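Local coordinates for protein chintase (Rhizomucor miehei, PDB 5YUQ) that hydrolyses the beta-1,4 linkages of chitin as a family 18 glycoside hydrolase whose active site is a tunnel, at residues M179-N184 / G346-S351; P196-P201 / V336-K341; G283-R288 / S300-Y305; A330-K335 / N359-A364. One frame throughout, in Å; residues are numbered along the deposited sequence.

Contact 1 (M179-N184 / G346-S351)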
# COMPACT_ATOMS: atom_id res chain seq x y z
N MET A 179 -0.10 -0.38 4.93
CA MET A 179 -0.60 0.42 3.82
C MET A 179 -1.41 1.59 4.35
O MET A 179 -2.64 1.61 4.26
CB MET A 179 -1.40 -0.46 2.86
CG MET A 179 -0.52 -1.50 2.18
SD MET A 179 -1.41 -2.63 1.11
CE MET A 179 -2.63 -1.52 0.38
N ALA A 180 -0.71 2.56 4.92
CA ALA A 180 -1.35 3.74 5.48
C ALA A 180 -1.64 4.76 4.39
O ALA A 180 -1.16 5.89 4.43
CB ALA A 180 -0.45 4.36 6.54
N TYR A 181 -2.44 4.34 3.43
CA TYR A 181 -2.86 5.20 2.35
C TYR A 181 -4.18 4.64 1.84
O TYR A 181 -4.60 3.58 2.30
CB TYR A 181 -1.79 5.31 1.26
CG TYR A 181 -1.06 4.04 0.89
CD1 TYR A 181 -1.69 3.03 0.18
CD2 TYR A 181 0.29 3.88 1.19
CE1 TYR A 181 -1.02 1.87 -0.18
CE2 TYR A 181 0.98 2.72 0.82
CZ TYR A 181 0.32 1.73 0.13
OH TYR A 181 0.98 0.59 -0.24
N ASP A 182 -4.84 5.38 0.95
CA ASP A 182 -6.21 5.07 0.56
C ASP A 182 -7.09 4.96 1.79
O ASP A 182 -8.00 4.13 1.84
CB ASP A 182 -6.29 3.77 -0.25
CG ASP A 182 -5.48 3.82 -1.52
OD1 ASP A 182 -5.18 4.93 -2.01
OD2 ASP A 182 -5.14 2.74 -2.03
N VAL A 183 -6.83 5.80 2.78
CA VAL A 183 -7.54 5.71 4.05
C VAL A 183 -8.96 6.23 3.91
O VAL A 183 -9.91 5.58 4.35
CB VAL A 183 -6.80 6.46 5.17
CG1 VAL A 183 -7.66 6.47 6.43
CG2 VAL A 183 -5.45 5.82 5.44
N ASN A 184 -9.12 7.38 3.27
CA ASN A 184 -10.44 7.94 3.09
C ASN A 184 -10.87 7.97 1.63
O ASN A 184 -10.03 7.95 0.73
CB ASN A 184 -10.51 9.33 3.71
CG ASN A 184 -10.33 9.29 5.20
OD1 ASN A 184 -11.21 8.84 5.92
ND2 ASN A 184 -9.17 9.73 5.67
N GLY A 346 11.30 0.72 9.11
CA GLY A 346 11.56 1.49 7.92
C GLY A 346 10.29 2.05 7.32
O GLY A 346 9.25 2.13 7.98
N VAL A 347 10.36 2.41 6.05
CA VAL A 347 9.23 2.90 5.32
C VAL A 347 9.23 2.24 3.97
O VAL A 347 10.24 1.76 3.50
CB VAL A 347 9.32 4.44 5.07
CG1 VAL A 347 9.26 5.19 6.36
CG2 VAL A 347 10.53 4.76 4.19
N MET A 348 8.05 2.21 3.36
CA MET A 348 7.97 1.75 1.98
C MET A 348 7.12 2.73 1.22
O MET A 348 6.38 3.50 1.82
CB MET A 348 7.46 0.31 1.87
CG MET A 348 6.03 0.05 2.38
SD MET A 348 4.77 0.52 1.17
CE MET A 348 3.37 -0.40 1.82
N LEU A 349 7.19 2.68 -0.11
CA LEU A 349 6.47 3.63 -0.93
C LEU A 349 5.70 2.94 -2.04
O LEU A 349 6.18 1.96 -2.62
CB LEU A 349 7.43 4.68 -1.50
CG LEU A 349 8.47 4.17 -2.51
CD1 LEU A 349 7.99 4.43 -3.93
CD2 LEU A 349 9.82 4.82 -2.28
N TRP A 350 4.51 3.46 -2.32
CA TRP A 350 3.73 3.05 -3.48
C TRP A 350 3.44 4.26 -4.35
O TRP A 350 2.72 5.16 -3.91
CB TRP A 350 2.38 2.43 -3.06
CG TRP A 350 1.61 2.01 -4.27
CD1 TRP A 350 0.85 2.81 -5.08
CD2 TRP A 350 1.59 0.71 -4.84
NE1 TRP A 350 0.34 2.07 -6.13
CE2 TRP A 350 0.78 0.77 -6.00
CE3 TRP A 350 2.16 -0.52 -4.49
CZ2 TRP A 350 0.54 -0.34 -6.80
CZ3 TRP A 350 1.92 -1.62 -5.28
CH2 TRP A 350 1.12 -1.53 -6.42
N SER A 351 3.97 4.33 -5.57
CA SER A 351 4.97 3.42 -6.11
C SER A 351 6.00 4.26 -6.88
O SER A 351 5.75 5.44 -7.18
CB SER A 351 4.33 2.36 -7.01
OG SER A 351 3.54 2.98 -8.01
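Tyr-181 reaches across the contact hydroxyl first, and its phenol end comes to rest between two side chains of strand 346-350, Met-348 and Trp-350. The Tyr-181 side chain crosses those of Met-348 and Trp-350 at about a right angle. From Met-348 it meets the terminal methyl: CE is 3.3 Å from Tyr-181 OH and 4.1 Å from Tyr-181 CE2. From Trp-350 it meets the first carbon, with CB 3.6 Å from Tyr-181 OH and 3.9 Å from Tyr-181 CZ. The indole itself leads away from this meeting, because CG stands opposite the backbone N (chi1 -180°) and carries the ring toward Tyr-7 of strand 4-9, whose ring it meets. Met-348 does the reverse. Its CA-CB bond is not aimed at the loop, yet a bend at chi2 (81°) swings the thioether round until the methyl reaches the tyrosine. Met-179 offers CG to the same methyl, but this residue has two deposited conformers, so the detail is doubtful. It also touches Glu-107, which probably corresponds to the closing glutamate of the DxxDxDxE signature of family 18.

The loop follows the sixth parallel strand of the barrel, and Trp-350 ends the eighth, joined to Ser-351 by a cis peptide. In many family 18 relatives a tryptophan at the end of this strand lines the floor of the substrate pocket, and Trp-350 probably does the same. One methyl and one methylene pack against the phenol oxygen, so across these two segments the contact is van der Waals packing, without a polar bond.

Contact 2 (P196-P201 / V336-K341); sequences PLYYSP and VDYAKK
Leu-197 and Tyr-338 are the closest pair along the two backbones, their CA atoms 8.4 Å apart, so the irregular loop 196-201 stands off from helix 336-341 and side chains bridge the distance. Tyr-338 is the hub. Its CA-CB bond points at the loop, and two neighbouring loop residues settle on different parts of its ring. Leu-197 brings one methyl, CD1, obliquely against the root of the ring: it lies 3.8 Å from Tyr-338 CG and 3.9 Å from Tyr-338 CB, and its 4.3 Å separation from the ring centroid makes an off-centre CH-pi contact, 29° from the ring normal. The other methyl, CD2, takes Tyr-338 CB at 4.1 Å, so both methyls of Leu-197 rest against the start of the tyrosine side chain from the same side. Leucine gets there by an extended first torsion, with CG opposite the backbone N (chi1 -180°).

Tyr-198 arrives with its hydroxyl, and OH rests 3.6 Å from Tyr-338 CD1. The two phenols approach obliquely, and neither stacks on the other. Leu-197 CG lies against one face of the Tyr-198 ring, so the two loop side chains also pack on each other.

The far end of Tyr-338 is polar: its OH bonds to Asn-212 OD1 of helix 211-220, and its side chain also packs on Val-215 and Lys-216 of that helix. Tyr-198 touches Asn-212 as well. A loop that leaves the sixth barrel strand thereby wedges against two outer helices, as expected of the helical layer surrounding a TIM barrel.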
# COMPACT_ATOMS: atom_id res chain seq x y z
N PRO A 196 -3.27 10.11 6.08
CA PRO A 196 -3.08 10.94 7.27
C PRO A 196 -2.03 10.33 8.18
O PRO A 196 -2.00 9.11 8.34
CB PRO A 196 -4.44 10.90 7.96
CG PRO A 196 -5.08 9.62 7.49
CD PRO A 196 -4.57 9.41 6.09
N LEU A 197 -1.19 11.17 8.77
CA LEU A 197 -0.24 10.67 9.76
C LEU A 197 -0.97 10.51 11.09
O LEU A 197 -0.69 9.59 11.86
CB LEU A 197 0.94 11.62 9.89
CG LEU A 197 2.01 11.20 10.90
CD1 LEU A 197 2.56 9.83 10.56
CD2 LEU A 197 3.13 12.23 10.89
N TYR A 198 -1.92 11.40 11.34
CA TYR A 198 -2.75 11.32 12.55
C TYR A 198 -4.23 11.43 12.22
O TYR A 198 -4.61 11.98 11.18
CB TYR A 198 -2.39 12.44 13.53
CG TYR A 198 -0.95 12.43 13.97
CD1 TYR A 198 -0.52 11.55 14.95
CD2 TYR A 198 -0.03 13.30 13.42
CE1 TYR A 198 0.78 11.53 15.37
CE2 TYR A 198 1.29 13.29 13.84
CZ TYR A 198 1.68 12.40 14.81
OH TYR A 198 2.99 12.38 15.23
N TYR A 199 -5.04 10.91 13.13
CA TYR A 199 -6.49 11.06 13.10
C TYR A 199 -6.94 11.55 14.46
O TYR A 199 -6.53 11.02 15.48
CB TYR A 199 -7.19 9.73 12.79
CG TYR A 199 -8.64 9.75 13.19
CD1 TYR A 199 -9.57 10.44 12.42
CD2 TYR A 199 -9.08 9.12 14.35
CE1 TYR A 199 -10.91 10.48 12.79
CE2 TYR A 199 -10.42 9.16 14.72
CZ TYR A 199 -11.32 9.84 13.93
OH TYR A 199 -12.66 9.90 14.29
N SER A 200 -7.81 12.53 14.43
CA SER A 200 -8.37 13.05 15.66
C SER A 200 -9.82 12.67 15.77
O SER A 200 -10.58 12.86 14.90
CB SER A 200 -8.29 14.57 15.72
OG SER A 200 -9.11 15.10 16.70
N PRO A 201 -10.17 12.13 17.00
CA PRO A 201 -11.58 11.76 17.18
C PRO A 201 -12.61 12.89 17.11
O PRO A 201 -13.77 12.66 17.03
CB PRO A 201 -11.61 11.14 18.59
CG PRO A 201 -10.26 10.70 18.84
CD PRO A 201 -9.42 11.78 18.28
N VAL A 336 8.46 10.22 7.96
CA VAL A 336 9.77 9.64 8.27
C VAL A 336 10.18 9.97 9.70
O VAL A 336 10.65 9.09 10.43
CB VAL A 336 10.85 10.11 7.28
CG1 VAL A 336 12.24 9.74 7.79
CG2 VAL A 336 10.60 9.50 5.91
N ASP A 337 9.97 11.22 10.10
CA ASP A 337 10.29 11.64 11.46
C ASP A 337 9.51 10.79 12.46
O ASP A 337 10.05 10.34 13.48
CB ASP A 337 9.96 13.13 11.67
CG ASP A 337 10.80 14.07 10.82
OD1 ASP A 337 11.92 13.69 10.39
OD2 ASP A 337 10.34 15.21 10.58
N TYR A 338 8.24 10.57 12.17
CA TYR A 338 7.40 9.73 13.00
C TYR A 338 7.93 8.30 13.06
O TYR A 338 8.01 7.69 14.14
CB TYR A 338 5.96 9.72 12.47
CG TYR A 338 5.08 8.77 13.23
CD1 TYR A 338 4.45 9.16 14.40
CD2 TYR A 338 4.90 7.46 12.80
CE1 TYR A 338 3.65 8.27 15.13
CE2 TYR A 338 4.11 6.57 13.51
CZ TYR A 338 3.49 6.98 14.67
OH TYR A 338 2.71 6.09 15.37
N ALA A 339 8.27 7.74 11.91
CA ALA A 339 8.74 6.37 11.84
C ALA A 339 10.02 6.20 12.66
O ALA A 339 10.18 5.20 13.37
CB ALA A 339 8.97 5.95 10.40
N LYS A 340 10.92 7.17 12.58
CA LYS A 340 12.17 7.09 13.34
C LYS A 340 11.92 7.20 14.84
O LYS A 340 12.53 6.48 15.63
CB LYS A 340 13.16 8.15 12.84
CG LYS A 340 13.60 7.93 11.40
CD LYS A 340 14.46 9.08 10.89
CE LYS A 340 15.78 9.19 11.63
NZ LYS A 340 16.75 8.15 11.19
N LYS A 341 11.01 8.09 15.24
CA LYS A 341 10.67 8.28 16.65
C LYS A 341 10.04 7.03 17.25
O LYS A 341 10.28 6.70 18.42
CB LYS A 341 9.71 9.47 16.81
CG LYS A 341 9.24 9.70 18.23
CD LYS A 341 8.67 11.10 18.41
CE LYS A 341 7.97 11.24 19.76
NZ LYS A 341 6.89 10.22 19.93

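Contact 3 (G283-R288 / S300-Y305); sequences GQYIWR and SGWVTY
Tyr-285 and Trp-302 meet through the outer half of the tyrosine ring, and following Tyr-285 outward shows how the contact builds up. CB points at segment 300-305 but is still far from it, and chi1 (-142°) is well removed from a staggered value. Nor do CG and the two CD atoms touch the tryptophan. The next ring carbon on one side, CE2, comes to 4.3 Å from Trp-302 CZ2, and CZ is slightly nearer at 4.2 Å. At the tip, OH approaches the same Trp-302 CZ2 to 3.9 Å. Trp-302 NE1 is close by, but the polar bond of the tyrosine hydroxyl is made instead with Glu-293 OE1, which holds the end of the ring in place.

The rings form an offset edge-to-face pair. Trp-302 turns the edge of its six-membered ring toward the tyrosine face, with centroids 5.9 Å apart and planes at 79°. The offset puts the CZ2 corner of the indole near the hydroxyl end, beyond the middle of the phenol.

Leu-324 and Val-238 touch both rings, so the pair is buried among the antiparallel strands 302-307, 312-317 and 322-325 and the long strand 228-240. Such a unit, placed after the seventh barrel strand, is consistent with the small alpha+beta insertion that many family 18 chitinases carry on their TIM barrel.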
# COMPACT_ATOMS: atom_id res chain seq x y z
N GLY A 283 -9.62 8.00 -8.57
CA GLY A 283 -9.35 9.36 -8.14
C GLY A 283 -7.87 9.63 -7.97
O GLY A 283 -7.47 10.70 -7.52
N GLN A 284 -7.06 8.65 -8.36
CA GLN A 284 -5.61 8.73 -8.21
C GLN A 284 -5.03 9.92 -8.98
O GLN A 284 -5.41 10.19 -10.12
CB GLN A 284 -4.96 7.43 -8.67
CG GLN A 284 -3.44 7.42 -8.61
CD GLN A 284 -2.85 6.09 -9.05
OE1 GLN A 284 -2.65 5.19 -8.23
NE2 GLN A 284 -2.58 5.97 -10.35
N TYR A 285 -4.10 10.61 -8.34
CA TYR A 285 -3.46 11.77 -8.91
C TYR A 285 -1.99 11.62 -8.53
O TYR A 285 -1.62 11.84 -7.38
CB TYR A 285 -4.05 13.01 -8.25
CG TYR A 285 -4.26 14.20 -9.16
CD1 TYR A 285 -3.20 15.03 -9.46
CD2 TYR A 285 -5.50 14.49 -9.69
CE1 TYR A 285 -3.37 16.12 -10.28
CE2 TYR A 285 -5.68 15.58 -10.52
CZ TYR A 285 -4.60 16.39 -10.81
OH TYR A 285 -4.75 17.48 -11.62
N ILE A 286 -1.14 11.22 -9.48
CA ILE A 286 0.24 10.89 -9.10
C ILE A 286 1.10 12.13 -8.93
O ILE A 286 0.81 13.19 -9.47
CB ILE A 286 0.92 9.90 -10.06
CG1 ILE A 286 1.11 10.52 -11.45
CG2 ILE A 286 0.12 8.60 -10.15
CD1 ILE A 286 2.11 9.76 -12.30
N TRP A 287 2.18 12.00 -8.16
CA TRP A 287 3.02 13.14 -7.86
C TRP A 287 3.52 13.84 -9.12
O TRP A 287 3.58 15.07 -9.15
CB TRP A 287 4.20 12.75 -6.99
CG TRP A 287 5.13 13.90 -6.81
CD1 TRP A 287 6.33 14.11 -7.44
CD2 TRP A 287 4.93 15.04 -5.95
NE1 TRP A 287 6.88 15.30 -7.03
CE2 TRP A 287 6.04 15.89 -6.11
CE3 TRP A 287 3.91 15.41 -5.06
CZ2 TRP A 287 6.17 17.09 -5.41
CZ3 TRP A 287 4.04 16.60 -4.37
CH2 TRP A 287 5.16 17.42 -4.55
N ARG A 288 3.88 13.08 -10.14
CA ARG A 288 4.41 13.69 -11.38
C ARG A 288 3.42 14.76 -11.87
O ARG A 288 3.86 15.80 -12.30
CB ARG A 288 4.68 12.72 -12.49
CG ARG A 288 5.79 11.74 -12.21
CD ARG A 288 6.01 10.68 -13.27
NE ARG A 288 6.60 11.23 -14.49
CZ ARG A 288 7.89 11.49 -14.63
NH1 ARG A 288 8.78 11.24 -13.68
NH2 ARG A 288 8.30 11.98 -15.76
N SER A 300 -2.75 26.08 -12.22
CA SER A 300 -3.68 25.12 -12.82
C SER A 300 -5.05 25.07 -12.16
O SER A 300 -5.74 24.05 -12.25
CB SER A 300 -3.05 23.72 -12.85
OG SER A 300 -1.86 23.74 -13.61
N GLY A 301 -5.44 26.15 -11.50
CA GLY A 301 -6.78 26.25 -10.94
C GLY A 301 -6.89 25.68 -9.54
O GLY A 301 -8.01 25.46 -9.06
N TRP A 302 -5.75 25.45 -8.90
CA TRP A 302 -5.74 24.90 -7.54
C TRP A 302 -5.34 25.95 -6.51
O TRP A 302 -4.55 26.84 -6.79
CB TRP A 302 -4.75 23.74 -7.45
CG TRP A 302 -5.13 22.58 -8.30
CD1 TRP A 302 -4.75 22.34 -9.59
CD2 TRP A 302 -5.97 21.49 -7.92
NE1 TRP A 302 -5.31 21.17 -10.04
CE2 TRP A 302 -6.07 20.62 -9.02
CE3 TRP A 302 -6.66 21.16 -6.74
CZ2 TRP A 302 -6.82 19.45 -8.99
CZ3 TRP A 302 -7.40 20.00 -6.71
CH2 TRP A 302 -7.48 19.16 -7.83
N VAL A 303 -5.90 25.84 -5.31
CA VAL A 303 -5.46 26.61 -4.16
C VAL A 303 -5.02 25.61 -3.09
O VAL A 303 -5.79 24.73 -2.70
CB VAL A 303 -6.57 27.53 -3.63
CG1 VAL A 303 -6.12 28.22 -2.35
CG2 VAL A 303 -6.98 28.56 -4.70
N THR A 304 -3.78 25.74 -2.63
CA THR A 304 -3.21 24.73 -1.73
C THR A 304 -3.30 25.13 -0.25
O THR A 304 -3.24 26.31 0.09
CB THR A 304 -1.76 24.40 -2.13
OG1 THR A 304 -1.73 23.99 -3.50
CG2 THR A 304 -1.20 23.28 -1.28
N TYR A 305 -3.47 24.12 0.61
CA TYR A 305 -3.58 24.29 2.05
C TYR A 305 -2.75 23.22 2.74
O TYR A 305 -2.23 22.30 2.10
CB TYR A 305 -5.03 24.12 2.49
CG TYR A 305 -6.00 25.10 1.87
CD1 TYR A 305 -6.24 26.33 2.46
CD2 TYR A 305 -6.69 24.78 0.71
CE1 TYR A 305 -7.14 27.23 1.90
CE2 TYR A 305 -7.58 25.68 0.14
CZ TYR A 305 -7.80 26.89 0.75
OH TYR A 305 -8.70 27.79 0.20

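Contact 4 (A330-K335 / N359-A364); sequences ASLQDK and NTLLNA
Leu-332 supplies most of the apolar packing, meeting segment 359-364 at two points. Its outer methyl CD1 presses on the flank of Leu-361, 3.7 Å from CB and 3.9 Å from CD2 of that residue; the two leucine side chains run at about a right angle, so one methyl end of Leu-332 fits against the length of the other chain. Closer to its backbone, Leu-332 CB faces Ala-364 CB at 4.0 Å. With only a methyl at Ala-364, the two backbones come close, the CA atoms of Gln-333 and Ala-364 lying 5.5 Å apart. Leu-332 turns CG opposite its carbonyl carbon (chi1 -71°), which sends CD1 to Leu-361 while CB stays on the alanine.

Helix 329-341 lies between the seventh and eighth strands of the barrel, and helix 360-363 comes after the eighth, so the contact joins neighbouring pieces of the barrel's outer layer near its closing point. Both leucines also pack on Phe-234 of strand 228-240 beneath them.

The polar link goes through water. Water 1 donates to Gln-333 OE1 at 2.8 Å and to Ala-364 O at 2.6 Å, joining two acceptors that are themselves 3.8 Å apart and could not bond directly. A bend at chi2 (67°) folds the amide of Gln-333 back toward the alanine. Its NE2 is engaged by Asp-337 OD1 and Asp-367 OD2, which determines the way round of the amide and presents OE1 to the water. At the other end of the short helix, the carboxylate of Asp-355 accepts bonds from Leu-361 N and Leu-362 N.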
# COMPACT_ATOMS: atom_id res chain seq x y z
N ALA A 330 7.33 17.79 2.47
CA ALA A 330 7.14 18.09 3.89
C ALA A 330 6.39 16.97 4.61
O ALA A 330 6.81 16.52 5.68
CB ALA A 330 6.40 19.40 4.05
N SER A 331 5.27 16.54 4.05
CA SER A 331 4.46 15.53 4.71
C SER A 331 5.17 14.18 4.74
O SER A 331 5.04 13.45 5.72
CB SER A 331 3.07 15.41 4.06
OG SER A 331 3.18 14.89 2.75
N LEU A 332 5.93 13.85 3.70
CA LEU A 332 6.69 12.59 3.72
C LEU A 332 7.81 12.66 4.76
O LEU A 332 8.05 11.68 5.49
CB LEU A 332 7.25 12.25 2.34
CG LEU A 332 6.22 11.81 1.30
CD1 LEU A 332 6.92 11.33 0.04
CD2 LEU A 332 5.29 10.72 1.86
N GLN A 333 8.47 13.81 4.85
CA GLN A 333 9.47 14.01 5.89
C GLN A 333 8.82 13.80 7.26
O GLN A 333 9.41 13.16 8.14
CB GLN A 333 10.08 15.42 5.81
CG GLN A 333 11.14 15.67 6.88
CD GLN A 333 12.38 14.83 6.68
OE1 GLN A 333 12.99 14.84 5.62
NE2 GLN A 333 12.77 14.08 7.72
N ASP A 334 7.61 14.30 7.44
CA ASP A 334 6.95 14.18 8.73
C ASP A 334 6.63 12.73 9.08
O ASP A 334 6.72 12.32 10.23
CB ASP A 334 5.68 15.04 8.77
CG ASP A 334 5.99 16.51 8.76
OD1 ASP A 334 7.14 16.89 9.05
OD2 ASP A 334 5.07 17.31 8.45
N LYS A 335 6.27 11.96 8.06
CA LYS A 335 6.06 10.52 8.22
C LYS A 335 7.36 9.82 8.59
O LYS A 335 7.37 8.93 9.43
CB LYS A 335 5.46 9.93 6.94
CG LYS A 335 3.98 10.27 6.76
CD LYS A 335 3.50 9.97 5.35
CE LYS A 335 1.98 10.07 5.24
NZ LYS A 335 1.46 11.48 5.22
N ASN A 359 13.36 13.16 -8.33
CA ASN A 359 13.25 12.30 -7.15
C ASN A 359 12.82 13.08 -5.92
O ASN A 359 13.28 12.78 -4.81
CB ASN A 359 14.58 11.58 -6.84
CG ASN A 359 15.21 10.94 -8.07
OD1 ASN A 359 14.71 9.94 -8.59
ND2 ASN A 359 16.34 11.49 -8.52
N THR A 360 11.95 14.06 -6.09
CA THR A 360 11.50 14.90 -4.97
C THR A 360 10.98 14.08 -3.79
O THR A 360 11.40 14.27 -2.65
CB THR A 360 10.42 15.89 -5.40
OG1 THR A 360 10.94 16.76 -6.42
CG2 THR A 360 9.98 16.74 -4.22
N LEU A 361 10.05 13.16 -4.07
CA LEU A 361 9.45 12.37 -2.99
C LEU A 361 10.40 11.31 -2.45
O LEU A 361 10.44 11.08 -1.25
CB LEU A 361 8.13 11.74 -3.43
CG LEU A 361 7.06 12.75 -3.85
CD1 LEU A 361 5.75 12.03 -3.97
CD2 LEU A 361 6.96 13.91 -2.86
N LEU A 362 11.17 10.66 -3.32
CA LEU A 362 12.11 9.65 -2.84
C LEU A 362 13.22 10.29 -2.01
O LEU A 362 13.63 9.74 -0.99
CB LEU A 362 12.69 8.84 -4.00
CG LEU A 362 13.66 7.70 -3.67
CD1 LEU A 362 13.04 6.70 -2.69
CD2 LEU A 362 14.11 7.00 -4.94
N ASN A 363 13.66 11.47 -2.42
CA ASN A 363 14.62 12.23 -1.62
C ASN A 363 14.07 12.55 -0.24
O ASN A 363 14.80 12.55 0.74
CB ASN A 363 15.01 13.53 -2.33
CG ASN A 363 15.93 13.28 -3.51
OD1 ASN A 363 16.49 12.19 -3.64
ND2 ASN A 363 16.11 14.28 -4.35
N ALA A 364 12.77 12.82 -0.17
CA ALA A 364 12.11 13.13 1.10
C ALA A 364 12.12 11.97 2.08
O ALA A 364 11.86 12.14 3.27
CB ALA A 364 10.67 13.59 0.85
O HOH W 1 13.95 12.32 4.87

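From the N terminus, the chain first enters contact 1 at 179-184, just after the sixth barrel strand, and then contact 2 at 196-201. Contact 3 opens at 283-288 and closes soon after at 300-305, a short local loop in the excursion beyond the seventh strand. Helix 329-341 then opens contact 4 and, one turn later, closes contact 2. Strand 346-350 closes contact 1, which therefore encloses contact 2, and contact 2 in turn encloses contact 3; segment 359-364 closes contact 4 last, crossing both 1 and 2. Packing joins them: Leu-349 meets Leu-362, Leu-197 meets Lys-335, and Trp-287 meets Leu-361, tying barrel, outer helices and insertion together.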